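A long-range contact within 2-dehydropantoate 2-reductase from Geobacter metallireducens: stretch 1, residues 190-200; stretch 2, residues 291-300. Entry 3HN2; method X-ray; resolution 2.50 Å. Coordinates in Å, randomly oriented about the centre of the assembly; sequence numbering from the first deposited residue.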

# COMPACT_ATOMS: atom_id res chain seq x y z
N ASN A 190 5.01 -6.37 -11.33
CA ASN A 190 5.53 -5.52 -12.40
C ASN A 190 4.90 -5.77 -13.75
O ASN A 190 4.88 -4.88 -14.59
CB ASN A 190 7.06 -5.69 -12.54
CG ASN A 190 7.85 -4.60 -11.82
OD1 ASN A 190 7.31 -3.82 -11.02
ND2 ASN A 190 9.15 -4.55 -12.10
N ILE A 191 4.41 -6.98 -13.98
CA ILE A 191 3.86 -7.30 -15.29
C ILE A 191 2.45 -6.72 -15.51
O ILE A 191 2.28 -5.95 -16.45
CB ILE A 191 4.06 -8.80 -15.68
CG1 ILE A 191 5.55 -9.05 -15.97
CG2 ILE A 191 3.21 -9.17 -16.88
CD1 ILE A 191 5.92 -10.49 -16.31
N PRO A 192 1.45 -7.05 -14.64
CA PRO A 192 0.13 -6.39 -14.84
C PRO A 192 0.18 -4.87 -14.74
O PRO A 192 -0.40 -4.20 -15.58
CB PRO A 192 -0.74 -6.97 -13.71
CG PRO A 192 0.23 -7.51 -12.72
CD PRO A 192 1.39 -8.00 -13.51
N PHE A 193 0.92 -4.35 -13.79
CA PHE A 193 0.86 -2.92 -13.49
C PHE A 193 1.79 -2.04 -14.33
O PHE A 193 1.32 -1.06 -14.90
CB PHE A 193 0.95 -2.69 -11.99
CG PHE A 193 -0.23 -3.27 -11.25
CD1 PHE A 193 -0.12 -4.48 -10.59
CD2 PHE A 193 -1.46 -2.62 -11.26
CE1 PHE A 193 -1.21 -5.03 -9.91
CE2 PHE A 193 -2.56 -3.16 -10.59
CZ PHE A 193 -2.44 -4.37 -9.92
N ASN A 194 3.07 -2.37 -14.45
CA ASN A 194 3.91 -1.65 -15.42
C ASN A 194 3.48 -1.88 -16.88
O ASN A 194 3.79 -1.08 -17.75
CB ASN A 194 5.40 -1.91 -15.23
CG ASN A 194 5.96 -1.22 -14.01
OD1 ASN A 194 5.58 -1.52 -12.88
ND2 ASN A 194 6.88 -0.29 -14.23
N GLY A 195 2.75 -2.97 -17.12
CA GLY A 195 2.16 -3.25 -18.43
C GLY A 195 0.91 -2.45 -18.79
O GLY A 195 0.91 -1.70 -19.76
N LEU A 196 -0.14 -2.62 -18.00
CA LEU A 196 -1.47 -2.04 -18.28
C LEU A 196 -1.48 -0.53 -18.22
O LEU A 196 -1.99 0.13 -19.12
CB LEU A 196 -2.52 -2.60 -17.31
CG LEU A 196 -3.40 -3.81 -17.66
CD1 LEU A 196 -2.85 -4.69 -18.78
CD2 LEU A 196 -3.69 -4.62 -16.41
N CYS A 197 -0.90 0.01 -17.15
CA CYS A 197 -0.80 1.45 -16.92
C CYS A 197 -0.09 2.22 -18.03
O CYS A 197 -0.53 3.30 -18.40
CB CYS A 197 -0.08 1.72 -15.60
SG CYS A 197 -0.88 0.97 -14.19
N ALA A 198 1.00 1.66 -18.54
CA ALA A 198 1.75 2.28 -19.62
C ALA A 198 0.95 2.24 -20.93
O ALA A 198 0.92 3.22 -21.68
CB ALA A 198 3.10 1.60 -19.79
N LEU A 199 0.28 1.12 -21.16
CA LEU A 199 -0.55 0.91 -22.35
C LEU A 199 -1.81 1.79 -22.38
O LEU A 199 -2.08 2.45 -23.37
CB LEU A 199 -0.94 -0.56 -22.42
CG LEU A 199 -1.95 -1.02 -23.46
CD1 LEU A 199 -1.51 -0.83 -24.90
CD2 LEU A 199 -2.36 -2.46 -23.15
N LEU A 200 -2.56 1.78 -21.28
CA LEU A 200 -3.80 2.54 -21.17
C LEU A 200 -3.55 4.00 -20.83
O LEU A 200 -4.46 4.83 -20.95
CB LEU A 200 -4.72 1.91 -20.11
CG LEU A 200 -5.42 0.59 -20.45
CD1 LEU A 200 -5.83 -0.14 -19.18
CD2 LEU A 200 -6.63 0.81 -21.35
N ARG A 291 -1.65 -13.99 -22.04
CA ARG A 291 -1.93 -12.62 -21.62
C ARG A 291 -0.66 -11.78 -21.56
O ARG A 291 -0.62 -10.65 -22.09
CB ARG A 291 -2.70 -12.59 -20.30
CG ARG A 291 -4.16 -13.00 -20.45
CD ARG A 291 -4.93 -12.99 -19.11
NE ARG A 291 -6.03 -13.95 -19.12
CZ ARG A 291 -5.91 -15.25 -18.82
NH1 ARG A 291 -4.74 -15.77 -18.48
NH2 ARG A 291 -6.97 -16.04 -18.87
N VAL A 292 0.39 -12.35 -20.97
CA VAL A 292 1.71 -11.69 -20.94
C VAL A 292 2.15 -11.42 -22.37
O VAL A 292 2.65 -10.33 -22.68
CB VAL A 292 2.77 -12.47 -20.10
CG1 VAL A 292 4.00 -11.60 -19.86
CG2 VAL A 292 2.19 -12.92 -18.74
N GLU A 293 1.81 -12.32 -23.28
CA GLU A 293 2.25 -12.22 -24.67
C GLU A 293 1.55 -11.11 -25.39
O GLU A 293 2.20 -10.26 -25.99
CB GLU A 293 2.05 -13.52 -25.43
CG GLU A 293 3.36 -14.24 -25.72
CD GLU A 293 3.26 -15.21 -26.89
OE1 GLU A 293 2.94 -14.76 -28.01
OE2 GLU A 293 3.52 -16.41 -26.68
N MET A 294 0.23 -11.13 -25.30
CA MET A 294 -0.60 -10.08 -25.85
C MET A 294 -0.15 -8.73 -25.30
O MET A 294 0.07 -7.80 -26.08
CB MET A 294 -2.06 -10.36 -25.49
CG MET A 294 -3.04 -9.46 -26.18
SD MET A 294 -4.70 -10.08 -25.98
CE MET A 294 -5.58 -8.57 -26.36
N LEU A 295 0.03 -8.64 -23.98
CA LEU A 295 0.52 -7.42 -23.34
C LEU A 295 1.86 -6.93 -23.88
O LEU A 295 1.96 -5.79 -24.35
CB LEU A 295 0.58 -7.60 -21.82
CG LEU A 295 0.65 -6.36 -20.92
CD1 LEU A 295 -0.17 -5.20 -21.48
CD2 LEU A 295 0.16 -6.72 -19.53
N ALA A 296 2.88 -7.79 -23.84
CA ALA A 296 4.21 -7.46 -24.36
C ALA A 296 4.12 -6.89 -25.76
O ALA A 296 4.71 -5.83 -26.05
CB ALA A 296 5.13 -8.70 -24.35
N THR A 297 3.36 -7.58 -26.61
CA THR A 297 3.18 -7.20 -28.01
C THR A 297 2.43 -5.88 -28.19
O THR A 297 2.91 -4.99 -28.90
CB THR A 297 2.45 -8.29 -28.81
OG1 THR A 297 2.85 -9.58 -28.34
CG2 THR A 297 2.78 -8.17 -30.27
N LEU A 298 1.26 -5.75 -27.55
CA LEU A 298 0.49 -4.49 -27.60
C LEU A 298 1.33 -3.34 -27.08
O LEU A 298 1.11 -2.18 -27.44
CB LEU A 298 -0.78 -4.57 -26.74
CG LEU A 298 -1.97 -5.38 -27.24
CD1 LEU A 298 -2.91 -5.63 -26.08
CD2 LEU A 298 -2.68 -4.65 -28.38
N LEU A 299 2.29 -3.67 -26.22
CA LEU A 299 3.06 -2.62 -25.60
C LEU A 299 4.18 -2.14 -26.52
O LEU A 299 4.53 -0.96 -26.51
CB LEU A 299 3.52 -3.06 -24.22
CG LEU A 299 3.75 -2.06 -23.09
CD1 LEU A 299 2.79 -0.87 -23.06
CD2 LEU A 299 3.64 -2.87 -21.84
N GLU A 300 4.72 -3.04 -27.34
CA GLU A 300 5.67 -2.62 -28.37
C GLU A 300 4.98 -2.05 -29.63
O GLU A 300 5.60 -1.30 -30.39
CB GLU A 300 6.73 -3.71 -28.68
CG GLU A 300 6.20 -5.08 -29.07
CD GLU A 300 6.91 -6.24 -28.36
OE1 GLU A 300 7.83 -6.00 -27.55
OE2 GLU A 300 6.54 -7.41 -28.61

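How are the two backbones arranged? Both stretches are helical, and they run in broadly the same direction, with 37° between their axes and a closest approach of 9.9 Å. They draw together along stretch 1: the CA atoms of Ile-191 and Val-292 are 7.5 Å apart, those of Gly-195 and Leu-295 6.6 Å, and those of Leu-199 and Leu-299 6.0 Å. No hydrogen bond crosses between them, so the 405 Å² they bury is held by apolar packing.

What does the first part of stretch 1 offer? Ile-191 sets its CG2 3.9 Å from CG1 of Val-292, a branched aliphatic pair in van der Waals contact. Pro-192 and Phe-193 point away and take no part.

Why does Gly-195 matter to the fit? Without a side chain, it leaves space for Leu-295, whose CD1 lies 4.0 Å from the Gly-195 C atom. A CB here would come within 2.8 Å of CD2 of Leu-295, and would also strike the carbonyl of Ile-191 in its own helix. Leu-295 thus sits as a knob among Ile-191, Gly-195, Leu-196 and Leu-199. Although the CA-to-CB bond of Leu-196 points away, its side chain reaches back, bringing CD1 to 3.7 Å from CD2 of Leu-295. The Gly-195 O also meets CD2 of Leu-299 at 3.6 Å, while accepting a backbone hydrogen bond from Leu-199 N.

How does the contact finish? Ala-198 points toward stretch 2, its small CB 4.1 Å from CD1 of Leu-299. Leu-199, also directed toward the partner, touches three leucines: its CD2 is 3.9 Å from CD1 of Leu-295, its CD1 is 4.2 Å from CB of Leu-298, and its CB is 3.8 Å from CD1 of Leu-299. These hydrocarbon surfaces shield one another from water where the backbones come closest.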